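Local atomic coordinates of Proline/betaine transporter, RALF (Rickettsia prowazekii str. Madrid E, PDB entry 4D7R), a protein that probably acts as a guanine nucleotide exchange factor, in an engineered chimera that joins a Rickettsia RalF Sec7 domain to a Legionella RalF capping domain. Residues R51-C56 with Q61-E66; I38-F41 with K46-I49; L32-V37 with F71-S76; G84-L87 with V92-Q95. All blocks are in the same frame, centred on the assembly; numbering follows the deposited sequence.

Interaction 1. Residues R51-C56 with Q61-E66; sequences RIKKWC and QDFIAE
Lys53 lies across one face of the Phe63 ring, and its chain can be traced over that face atom by atom. From CB, the first torsion sets CG anti to the carbonyl carbon (chi1 -76°), which brings CG over the ring near the rim, 3.5 Å from Phe63 CE1. The chain runs on extended through CD, and CE comes down 3.7 Å from Phe63 CZ. A bend at the last torsion then turns NZ back over the same face, in a cation-pi contact 4.1 Å from the ring centroid and 24° off the normal. The ammonium also forms a salt bridge to Asp93, so its charge is probably balanced mainly by the carboxylate, with the ring face as a second partner. The side chains of Ile52 and Phe63 cross at about a right angle; CG2 comes obliquely to the ring, 3.8 Å from Phe63 CD1, and also reaches Glu66 CG. Deeper between the helices, Cys56 SG rests against the start of the second helix, 3.6 Å from Phe63 CA. At the turn, Gln61 N donates to Cys56 O (2.8 Å) along a lone pair in the carbonyl plane. Trp55 CZ3 touches Gln61 CG at 3.6 Å, the indole and amide planes being 60° apart, while the amide nitrogen itself is bonded to Asn59 O. Asp62 is the N-cap of helix 63-73, through weak bonds from Ile64 N and Ala65 N. This helix-loop-helix corner between helices 45-58 and 63-73, typical of the all-helical Sec7 fold, lies wholly in the Rickettsia part of the chimera.

Interaction 2. Residues I38-F41 with K46-I49; sequences IKLF and KSGI
The phenyl ring of Phe41 is reached obliquely by Ile49, whose CD1 stops 4.2 Å from Phe41 CE1. Around the same ring lie Phe71, its plane inclined by about 60°, and Leu78, Phe82 and Val83, so that the group is buried among residues of later helices and of the loop that holds Leu78. Phe41 owes this inward position to a first torsion that sets CG anti to its backbone N (chi1 -167°). Next to it the two backbones almost meet: Phe41 CA and Gly48 CA are 3.9 Å apart, and Gly48 CA also sits 3.6 Å from Leu40 CB. Gly48 presents no side chain to this junction, which allows helices 31-43 and 45-58 to touch main chain to main chain in a tight helical hairpin at the N-terminal end of the Rickettsia Sec7 domain. On the outer flank Leu40 lies alongside the first turn of the second helix, its CD1 3.3 Å from Ser47 O. Ser47 OG comes within 3.1 Å of Leu40 O, but the angle is too poor for a hydrogen bond; the hydroxyl is instead bonded to Lys44 O, three residues back, and Leu40 CB packs against Ser47 OG.

Interaction 3. Residues L32-V37 with F71-S76; sequences LLKNEV and FYEEKS
Lys34 NZ is gripped by two carboxylates, forming hydrogen-bonded salt bridges to Glu73 and Glu74, which close on it from the end of helix 63-73. Its separation from Glu73 OE1 refines to 2.5 Å, a very short value to be taken with caution, whereas Glu74 OE2 lies at an ordinary 3.0 Å. The lysine meets Glu74 OE2 on its anti side, 15° out of the carboxylate plane. Both glutamates cross the lysine chain at about a right angle. Beyond CG the lysine is fully extended, and this length is needed, because the nearest alpha carbons of the two segments, Lys34 CA and Glu74 CA, are 8.0 Å apart. Glu74 gets to the same place by a bend at its second torsion (chi2 -57°), which turns the acid across the end of the lysine chain, with its CG 3.8 Å from Lys34 CE. Its other oxygen, Glu74 OE1, is bonded to Asn77 and also takes a weak hydrogen bond from a water, 2.8 Å away, which makes a longer, also weak, bond to Asn35 OD1. Glu73 OE1 has a second cationic partner in Lys69, one turn back on its own helix, and Ile70 packs on the shaft of Lys34. The salt-bridge network pins helix 31-43 to the C-terminal end of helix 63-73 within the Rickettsia Sec7 domain. Two neighbouring acids at the C-terminal, partly negative end of a helix would be expected to be costly; the charge of buried Lys34, with Lys69 near Glu73, probably offsets this and favours their ionised forms.

Interaction 4. Residues G84-L87 with V92-Q95; sequences GDYL and VDNQ
Helices 80-88 and 92-103 follow one another through a short connection, and the last turn of the first comes near the first turn of the second, with Leu87 CA 5.6 Å from Asn94 CA. Asn94 joins them with a single nitrogen that serves two purposes. ND2 donates to Tyr86 O at 2.8 Å in a nearly straight bond (171°), using a lone pair in the carbonyl plane, and the acceptor lies practically in the plane of the amide. The same nitrogen hovers 3.4 Å above the centre of the Tyr86 ring. Amide and ring planes are only 27° apart, so the amide is laid over the face more than it aims a hydrogen at it. The first torsion of Tyr86, with CG anti to the backbone N (chi1 -169°), swings the ring beneath the incoming amide. A main-chain carbonyl near the C-terminal end of one helix is thus bonded by a side chain from the start of the next, at a helix-to-helix corner of the Rickettsia Sec7 domain, an all-helical fold. Further along the ring, Tyr86 OH sits 3.3 Å from Asp93 CB. One water bridges the two residues, 2.7 Å from Tyr86 OH and likewise 2.7 Å from Asp93 OD2, to which it donates. That carboxylate oxygen is also the salt-bridge partner of Lys53. Leu87 turns its side chain away from the second segment and packs on Phe71, Val97 and Phe101.

All four contacts lie in the Rickettsia Sec7 part and join its first five helices. Interactions 1, 2 and 3 are tightly grouped, with centres 10 to 12 Å apart; interaction 4 lies 14 to 16 Å from each of them. Interaction 1 reaches interaction 3 through a salt bridge from Arg51 NE to Glu36 OE1 (2.7 Å), and interaction 4 through one from Lys53 NZ to Asp93 OD2 (2.9 Å). Phe71, from the 71-76 segment of interaction 3, makes one apolar connection: its CE1 is 3.7 Å from Phe41 CE1 of interaction 2, and its CE2 3.5 Å from Tyr86 CD1 of interaction 4. Lys46 also pairs with Asp353 of the Legionella capping domain, a contact across the engineered fusion.

Interaction 1. Residues R51-C56 with Q61-E66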
loop_
_atom_site.group_PDB
_atom_site.type_symbol
_atom_site.label_atom_id
_atom_site.label_comp_id
_atom_site.label_asym_id
_atom_site.label_seq_id
_atom_site.Cartn_x
_atom_site.Cartn_y
_atom_site.Cartn_z
ATOM N N ARG A 51 16.892 7.425 15.111
ATOM C CA ARG A 51 17.003 8.010 16.444
ATOM C C ARG A 51 16.319 7.162 17.502
ATOM O O ARG A 51 16.851 7.073 18.601
ATOM C CB ARG A 51 16.524 9.471 16.492
ATOM C CG ARG A 51 16.712 10.193 17.851
ATOM C CD ARG A 51 18.120 10.116 18.463
ATOM N NE ARG A 51 18.107 10.583 19.855
ATOM C CZ ARG A 51 18.706 9.979 20.882
ATOM N NH1 ARG A 51 19.404 8.866 20.696
ATOM N NH2 ARG A 51 18.620 10.492 22.101
ATOM N N ILE A 52 15.156 6.530 17.183
ATOM C CA ILE A 52 14.456 5.634 18.118
ATOM C C ILE A 52 15.356 4.420 18.350
ATOM O O ILE A 52 15.492 3.963 19.490
ATOM C CB ILE A 52 13.023 5.197 17.631
ATOM C CG1 ILE A 52 12.079 6.399 17.449
ATOM C CG2 ILE A 52 12.427 4.163 18.599
ATOM C CD1 ILE A 52 10.771 6.115 16.678
ATOM N N LYS A 53 15.971 3.896 17.261
ATOM C CA LYS A 53 16.917 2.775 17.317
ATOM C C LYS A 53 18.085 3.189 18.214
ATOM O O LYS A 53 18.384 2.495 19.181
ATOM C CB LYS A 53 17.445 2.409 15.912
ATOM C CG LYS A 53 16.441 1.640 15.052
ATOM C CD LYS A 53 16.932 1.440 13.622
ATOM C CE LYS A 53 16.006 0.532 12.844
ATOM N NZ LYS A 53 16.167 -0.899 13.249
ATOM N N LYS A 54 18.686 4.371 17.927
ATOM C CA LYS A 54 19.806 4.949 18.693
ATOM C C LYS A 54 19.463 5.105 20.184
ATOM O O LYS A 54 20.231 4.646 21.025
ATOM C CB LYS A 54 20.239 6.300 18.084
ATOM C CG LYS A 54 21.496 6.904 18.722
ATOM C CD LYS A 54 21.719 8.353 18.281
ATOM C CE LYS A 54 22.853 9.040 19.012
ATOM N NZ LYS A 54 22.560 9.268 20.453
ATOM N N TRP A 55 18.343 5.721 20.523
ATOM C CA TRP A 55 17.913 5.881 21.906
ATOM C C TRP A 55 17.607 4.609 22.588
ATOM O O TRP A 55 17.956 4.474 23.695
ATOM C CB TRP A 55 16.731 6.797 21.993
ATOM C CG TRP A 55 16.145 7.172 23.373
ATOM C CD1 TRP A 55 16.418 8.302 24.115
ATOM C CD2 TRP A 55 15.173 6.459 24.117
ATOM N NE1 TRP A 55 15.690 8.315 25.240
ATOM C CE2 TRP A 55 14.915 7.196 25.278
ATOM C CE3 TRP A 55 14.481 5.287 23.912
ATOM C CZ2 TRP A 55 14.007 6.778 26.223
ATOM C CZ3 TRP A 55 13.599 4.888 24.857
ATOM C CH2 TRP A 55 13.369 5.625 25.987
ATOM N N CYS A 56 16.894 3.683 21.930
ATOM C CA CYS A 56 16.604 2.368 22.520
ATOM C C CYS A 56 17.905 1.581 22.816
ATOM O O CYS A 56 17.976 0.899 23.824
ATOM C CB CYS A 56 15.639 1.571 21.652
ATOM S SG CYS A 56 13.946 2.231 21.632
ATOM N N GLN A 61 16.210 -0.124 25.687
ATOM C CA GLN A 61 14.757 -0.237 25.464
ATOM C C GLN A 61 14.429 -1.025 24.213
ATOM O O GLN A 61 15.325 -1.288 23.414
ATOM C CB GLN A 61 14.083 1.167 25.458
ATOM C CG GLN A 61 14.309 1.968 26.771
ATOM C CD GLN A 61 13.732 1.286 28.008
ATOM O OE1 GLN A 61 12.564 0.873 28.047
ATOM N NE2 GLN A 61 14.539 1.149 29.048
ATOM N N ASP A 62 13.141 -1.390 24.025
ATOM C CA ASP A 62 12.669 -2.146 22.860
ATOM C C ASP A 62 12.233 -1.210 21.736
ATOM O O ASP A 62 11.210 -0.519 21.850
ATOM C CB ASP A 62 11.522 -3.085 23.280
ATOM C CG ASP A 62 10.790 -3.805 22.153
ATOM O OD1 ASP A 62 11.382 -3.977 21.064
ATOM O OD2 ASP A 62 9.648 -4.220 22.372
ATOM N N PHE A 63 12.990 -1.245 20.636
ATOM C CA PHE A 63 12.782 -0.437 19.444
ATOM C C PHE A 63 11.381 -0.643 18.879
ATOM O O PHE A 63 10.715 0.339 18.551
ATOM C CB PHE A 63 13.883 -0.709 18.392
ATOM C CG PHE A 63 13.503 -0.288 16.995
ATOM C CD1 PHE A 63 13.379 1.060 16.667
ATOM C CD2 PHE A 63 13.151 -1.233 16.040
ATOM C CE1 PHE A 63 12.968 1.448 15.384
ATOM C CE2 PHE A 63 12.708 -0.843 14.770
ATOM C CZ PHE A 63 12.636 0.491 14.447
ATOM N N ILE A 64 10.923 -1.900 18.804
ATOM C CA ILE A 64 9.590 -2.192 18.241
ATOM C C ILE A 64 8.473 -1.509 19.035
ATOM O O ILE A 64 7.690 -0.752 18.457
ATOM C CB ILE A 64 9.367 -3.716 18.046
ATOM C CG1 ILE A 64 10.458 -4.337 17.113
ATOM C CG2 ILE A 64 7.927 -4.012 17.538
ATOM C CD1 ILE A 64 10.607 -3.696 15.658
ATOM N N ALA A 65 8.418 -1.763 20.359
ATOM C CA ALA A 65 7.382 -1.214 21.231
ATOM C C ALA A 65 7.397 0.308 21.238
ATOM O O ALA A 65 6.332 0.911 21.100
ATOM C CB ALA A 65 7.541 -1.744 22.644
ATOM N N GLU A 66 8.598 0.919 21.353
ATOM C CA GLU A 66 8.752 2.372 21.372
ATOM C C GLU A 66 8.260 3.020 20.082
ATOM O O GLU A 66 7.579 4.034 20.157
ATOM C CB GLU A 66 10.195 2.795 21.697
ATOM C CG GLU A 66 10.352 4.283 21.983
ATOM C CD GLU A 66 9.461 4.869 23.063
ATOM O OE1 GLU A 66 9.138 4.156 24.037
ATOM O OE2 GLU A 66 9.121 6.068 22.954
#

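Interaction 2. Residues I38-F41 with K46-I49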
loop_
_atom_site.group_PDB
_atom_site.type_symbol
_atom_site.label_atom_id
_atom_site.label_comp_id
_atom_site.label_asym_id
_atom_site.label_seq_id
_atom_site.Cartn_x
_atom_site.Cartn_y
_atom_site.Cartn_z
ATOM N N ILE A 38 9.785 13.466 16.451
ATOM C CA ILE A 38 8.803 14.201 15.651
ATOM C C ILE A 38 9.510 15.038 14.577
ATOM O O ILE A 38 9.199 14.873 13.392
ATOM C CB ILE A 38 7.808 15.011 16.522
ATOM C CG1 ILE A 38 6.855 14.064 17.298
ATOM C CG2 ILE A 38 7.012 16.035 15.682
ATOM C CD1 ILE A 38 6.315 14.648 18.644
ATOM N N LYS A 39 10.533 15.808 14.960
ATOM C CA LYS A 39 11.334 16.576 13.988
ATOM C C LYS A 39 11.999 15.718 12.905
ATOM O O LYS A 39 11.818 15.982 11.771
ATOM C CB LYS A 39 12.417 17.468 14.676
ATOM N N LEU A 40 12.760 14.731 13.296
ATOM C CA LEU A 40 13.518 13.940 12.407
ATOM C C LEU A 40 12.574 13.207 11.465
ATOM O O LEU A 40 12.709 13.308 10.281
ATOM C CB LEU A 40 14.384 12.926 13.125
ATOM C CG LEU A 40 15.622 13.366 13.900
ATOM C CD1 LEU A 40 16.341 12.271 14.610
ATOM C CD2 LEU A 40 16.592 14.049 12.989
ATOM N N PHE A 41 11.607 12.521 12.047
ATOM C CA PHE A 41 10.571 11.800 11.302
ATOM C C PHE A 41 9.813 12.620 10.260
ATOM O O PHE A 41 9.633 12.173 9.183
ATOM C CB PHE A 41 9.621 11.101 12.258
ATOM C CG PHE A 41 8.728 10.114 11.585
ATOM C CD1 PHE A 41 9.098 8.822 11.438
ATOM C CD2 PHE A 41 7.520 10.500 11.137
ATOM C CE1 PHE A 41 8.260 7.913 10.816
ATOM C CE2 PHE A 41 6.686 9.603 10.542
ATOM C CZ PHE A 41 7.070 8.325 10.375
ATOM N N LYS A 46 13.232 7.740 7.902
ATOM C CA LYS A 46 14.365 6.894 8.253
ATOM C C LYS A 46 15.199 7.549 9.344
ATOM O O LYS A 46 15.646 6.841 10.231
ATOM C CB LYS A 46 15.232 6.549 7.025
ATOM C CG LYS A 46 16.148 5.338 7.257
ATOM C CD LYS A 46 17.163 5.192 6.132
ATOM C CE LYS A 46 17.231 3.797 5.585
ATOM N NZ LYS A 46 17.966 3.757 4.285
ATOM N N SER A 47 15.387 8.891 9.296
ATOM C CA SER A 47 16.180 9.617 10.308
ATOM C C SER A 47 15.523 9.614 11.694
ATOM O O SER A 47 16.236 9.525 12.702
ATOM C CB SER A 47 16.519 11.025 9.845
ATOM O OG SER A 47 15.369 11.852 9.805
ATOM N N GLY A 48 14.180 9.638 11.714
ATOM C CA GLY A 48 13.362 9.531 12.918
ATOM C C GLY A 48 13.447 8.135 13.506
ATOM O O GLY A 48 13.708 7.991 14.693
ATOM N N ILE A 49 13.260 7.084 12.677
ATOM C CA ILE A 49 13.393 5.676 13.095
ATOM C C ILE A 49 14.832 5.393 13.622
ATOM O O ILE A 49 14.987 4.687 14.627
ATOM C CB ILE A 49 12.980 4.700 11.934
ATOM C CG1 ILE A 49 11.473 4.824 11.520
ATOM C CG2 ILE A 49 13.346 3.263 12.212
ATOM C CD1 ILE A 49 10.397 4.755 12.674
#

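Interaction 3. Residues L32-V37 with F71-S76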
loop_
_atom_site.group_PDB
_atom_site.type_symbol
_atom_site.label_atom_id
_atom_site.label_comp_id
_atom_site.label_asym_id
_atom_site.label_seq_id
_atom_site.Cartn_x
_atom_site.Cartn_y
_atom_site.Cartn_z
ATOM N N LEU A 32 11.734 13.292 25.970
ATOM C CA LEU A 32 12.821 13.934 25.234
ATOM C C LEU A 32 12.968 13.288 23.883
ATOM O O LEU A 32 13.067 13.997 22.883
ATOM C CB LEU A 32 14.163 13.867 26.005
ATOM C CG LEU A 32 14.188 14.355 27.454
ATOM C CD1 LEU A 32 15.600 14.346 28.008
ATOM C CD2 LEU A 32 13.571 15.727 27.605
ATOM N N LEU A 33 12.936 11.967 23.835
ATOM C CA LEU A 33 13.012 11.241 22.577
ATOM C C LEU A 33 11.864 11.588 21.604
ATOM O O LEU A 33 12.085 11.850 20.460
ATOM C CB LEU A 33 13.035 9.751 22.802
ATOM C CG LEU A 33 12.888 8.904 21.552
ATOM C CD1 LEU A 33 14.137 8.958 20.713
ATOM C CD2 LEU A 33 12.512 7.477 21.856
ATOM N N LYS A 34 10.657 11.621 22.133
ATOM C CA LYS A 34 9.461 11.966 21.353
ATOM C C LYS A 34 9.616 13.287 20.628
ATOM O O LYS A 34 9.407 13.345 19.417
ATOM C CB LYS A 34 8.229 12.005 22.254
ATOM C CG LYS A 34 7.624 10.648 22.522
ATOM C CD LYS A 34 6.344 10.819 23.284
ATOM C CE LYS A 34 5.471 9.602 23.160
ATOM N NZ LYS A 34 4.215 9.779 23.949
ATOM N N ASN A 35 10.027 14.335 21.355
ATOM C CA ASN A 35 10.220 15.658 20.772
ATOM C C ASN A 35 11.295 15.674 19.677
ATOM O O ASN A 35 11.100 16.321 18.644
ATOM C CB ASN A 35 10.455 16.704 21.855
ATOM C CG ASN A 35 9.269 16.884 22.775
ATOM O OD1 ASN A 35 8.108 16.746 22.376
ATOM N ND2 ASN A 35 9.527 17.186 24.038
ATOM N N GLU A 36 12.381 14.904 19.858
ATOM C CA GLU A 36 13.433 14.823 18.841
ATOM C C GLU A 36 12.933 14.087 17.591
ATOM O O GLU A 36 13.134 14.581 16.472
ATOM C CB GLU A 36 14.691 14.135 19.385
ATOM C CG GLU A 36 15.922 14.461 18.550
ATOM C CD GLU A 36 17.181 13.663 18.827
ATOM O OE1 GLU A 36 17.330 13.166 19.967
ATOM O OE2 GLU A 36 18.037 13.567 17.915
ATOM N N VAL A 37 12.314 12.900 17.800
ATOM C CA VAL A 37 11.756 12.013 16.762
ATOM C C VAL A 37 10.744 12.712 15.870
ATOM O O VAL A 37 10.833 12.556 14.651
ATOM C CB VAL A 37 11.224 10.680 17.345
ATOM C CG1 VAL A 37 10.413 9.890 16.308
ATOM C CG2 VAL A 37 12.381 9.839 17.865
ATOM N N PHE A 71 4.085 6.288 17.287
ATOM C CA PHE A 71 3.123 6.384 16.187
ATOM C C PHE A 71 1.698 6.570 16.707
ATOM O O PHE A 71 0.960 7.429 16.220
ATOM C CB PHE A 71 3.218 5.142 15.259
ATOM C CG PHE A 71 4.389 5.013 14.296
ATOM C CD1 PHE A 71 5.389 5.987 14.243
ATOM C CD2 PHE A 71 4.450 3.953 13.391
ATOM C CE1 PHE A 71 6.450 5.873 13.333
ATOM C CE2 PHE A 71 5.510 3.844 12.484
ATOM C CZ PHE A 71 6.505 4.797 12.469
ATOM N N TYR A 72 1.351 5.817 17.740
ATOM C CA TYR A 72 0.021 5.849 18.316
ATOM C C TYR A 72 -0.253 7.120 19.129
ATOM O O TYR A 72 -1.274 7.795 18.919
ATOM C CB TYR A 72 -0.181 4.603 19.181
ATOM C CG TYR A 72 -1.588 4.481 19.712
ATOM C CD1 TYR A 72 -2.634 4.082 18.882
ATOM C CD2 TYR A 72 -1.889 4.821 21.027
ATOM C CE1 TYR A 72 -3.937 3.983 19.359
ATOM C CE2 TYR A 72 -3.194 4.757 21.509
ATOM C CZ TYR A 72 -4.210 4.320 20.673
ATOM O OH TYR A 72 -5.488 4.224 21.145
ATOM N N GLU A 73 0.610 7.394 20.106
ATOM C CA GLU A 73 0.463 8.547 21.020
ATOM C C GLU A 73 0.733 9.881 20.340
ATOM O O GLU A 73 0.136 10.883 20.725
ATOM C CB GLU A 73 1.408 8.380 22.225
ATOM C CG GLU A 73 1.116 7.153 23.067
ATOM C CD GLU A 73 1.988 6.982 24.299
ATOM O OE1 GLU A 73 3.066 7.610 24.378
ATOM O OE2 GLU A 73 1.624 6.151 25.157
ATOM N N GLU A 74 1.648 9.923 19.350
ATOM C CA GLU A 74 1.972 11.199 18.705
ATOM C C GLU A 74 1.301 11.400 17.346
ATOM O O GLU A 74 1.792 12.177 16.525
ATOM C CB GLU A 74 3.500 11.435 18.657
ATOM C CG GLU A 74 4.143 11.401 20.034
ATOM C CD GLU A 74 3.557 12.392 21.019
ATOM O OE1 GLU A 74 3.350 13.566 20.626
ATOM O OE2 GLU A 74 3.297 11.993 22.180
ATOM N N LYS A 75 0.156 10.729 17.138
ATOM C CA LYS A 75 -0.670 10.794 15.923
ATOM C C LYS A 75 -0.808 12.245 15.423
ATOM O O LYS A 75 -0.402 12.527 14.312
ATOM C CB LYS A 75 -2.068 10.200 16.178
ATOM C CG LYS A 75 -3.008 10.351 14.986
ATOM C CD LYS A 75 -4.474 10.208 15.393
ATOM C CE LYS A 75 -5.413 10.450 14.239
ATOM N NZ LYS A 75 -6.808 10.080 14.607
ATOM N N SER A 76 -1.326 13.161 16.270
ATOM C CA SER A 76 -1.573 14.562 15.905
ATOM C C SER A 76 -0.331 15.384 15.547
ATOM O O SER A 76 -0.467 16.499 15.035
ATOM C CB SER A 76 -2.374 15.259 17.002
ATOM O OG SER A 76 -1.615 15.376 18.194
HETATM O O HOH W 1 5.073 15.067 22.229
#

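Interaction 4. Residues G84-L87 with V92-Q95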
loop_
_atom_site.group_PDB
_atom_site.type_symbol
_atom_site.label_atom_id
_atom_site.label_comp_id
_atom_site.label_asym_id
_atom_site.label_seq_id
_atom_site.Cartn_x
_atom_site.Cartn_y
_atom_site.Cartn_z
ATOM N N GLY A 84 1.639 5.874 7.863
ATOM C CA GLY A 84 0.898 4.887 7.073
ATOM C C GLY A 84 1.836 4.043 6.229
ATOM O O GLY A 84 1.738 2.805 6.214
ATOM N N ASP A 85 2.779 4.712 5.564
ATOM C CA ASP A 85 3.771 4.043 4.721
ATOM C C ASP A 85 4.658 3.103 5.504
ATOM O O ASP A 85 4.815 1.960 5.080
ATOM C CB ASP A 85 4.579 5.016 3.881
ATOM C CG ASP A 85 5.263 4.314 2.728
ATOM O OD1 ASP A 85 4.543 3.825 1.822
ATOM O OD2 ASP A 85 6.519 4.229 2.745
ATOM N N TYR A 86 5.196 3.544 6.669
ATOM C CA TYR A 86 6.033 2.649 7.489
ATOM C C TYR A 86 5.244 1.411 7.938
ATOM O O TYR A 86 5.738 0.288 7.802
ATOM C CB TYR A 86 6.640 3.385 8.702
ATOM C CG TYR A 86 7.706 2.575 9.398
ATOM C CD1 TYR A 86 7.379 1.682 10.419
ATOM C CD2 TYR A 86 9.046 2.691 9.036
ATOM C CE1 TYR A 86 8.353 0.911 11.047
ATOM C CE2 TYR A 86 10.034 1.948 9.679
ATOM C CZ TYR A 86 9.682 1.059 10.685
ATOM O OH TYR A 86 10.647 0.321 11.333
ATOM N N LEU A 87 4.028 1.620 8.442
ATOM C CA LEU A 87 3.160 0.540 8.943
ATOM C C LEU A 87 2.771 -0.457 7.851
ATOM O O LEU A 87 2.721 -1.654 8.121
ATOM C CB LEU A 87 1.899 1.112 9.615
ATOM C CG LEU A 87 2.099 1.873 10.970
ATOM C CD1 LEU A 87 0.811 2.572 11.380
ATOM C CD2 LEU A 87 2.608 0.934 12.070
ATOM N N VAL A 92 10.916 -6.380 7.904
ATOM C CA VAL A 92 10.981 -7.150 9.145
ATOM C C VAL A 92 10.598 -6.261 10.341
ATOM O O VAL A 92 9.774 -6.676 11.151
ATOM C CB VAL A 92 12.383 -7.803 9.304
ATOM C CG1 VAL A 92 12.551 -8.416 10.679
ATOM C CG2 VAL A 92 12.620 -8.854 8.214
ATOM N N ASP A 93 11.175 -5.039 10.418
ATOM C CA ASP A 93 10.899 -4.046 11.464
ATOM C C ASP A 93 9.430 -3.593 11.353
ATOM O O ASP A 93 8.682 -3.643 12.333
ATOM C CB ASP A 93 11.806 -2.819 11.287
ATOM C CG ASP A 93 13.229 -2.939 11.817
ATOM O OD1 ASP A 93 13.546 -3.974 12.452
ATOM O OD2 ASP A 93 14.023 -1.986 11.611
ATOM N N ASN A 94 9.025 -3.196 10.128
ATOM C CA ASN A 94 7.685 -2.702 9.808
ATOM C C ASN A 94 6.587 -3.635 10.286
ATOM O O ASN A 94 5.641 -3.191 10.942
ATOM C CB ASN A 94 7.575 -2.461 8.311
ATOM C CG ASN A 94 8.685 -1.611 7.732
ATOM O OD1 ASN A 94 9.842 -2.041 7.627
ATOM N ND2 ASN A 94 8.375 -0.388 7.372
ATOM N N GLN A 95 6.729 -4.940 9.992
ATOM C CA GLN A 95 5.759 -5.968 10.359
ATOM C C GLN A 95 5.622 -6.059 11.879
ATOM O O GLN A 95 4.504 -6.185 12.391
ATOM C CB GLN A 95 6.187 -7.306 9.755
ATOM C CG GLN A 95 5.218 -8.457 9.965
ATOM C CD GLN A 95 5.769 -9.745 9.385
ATOM O OE1 GLN A 95 6.305 -9.790 8.265
ATOM N NE2 GLN A 95 5.645 -10.826 10.135
HETATM O O HOH W 2 13.052 0.061 10.082
#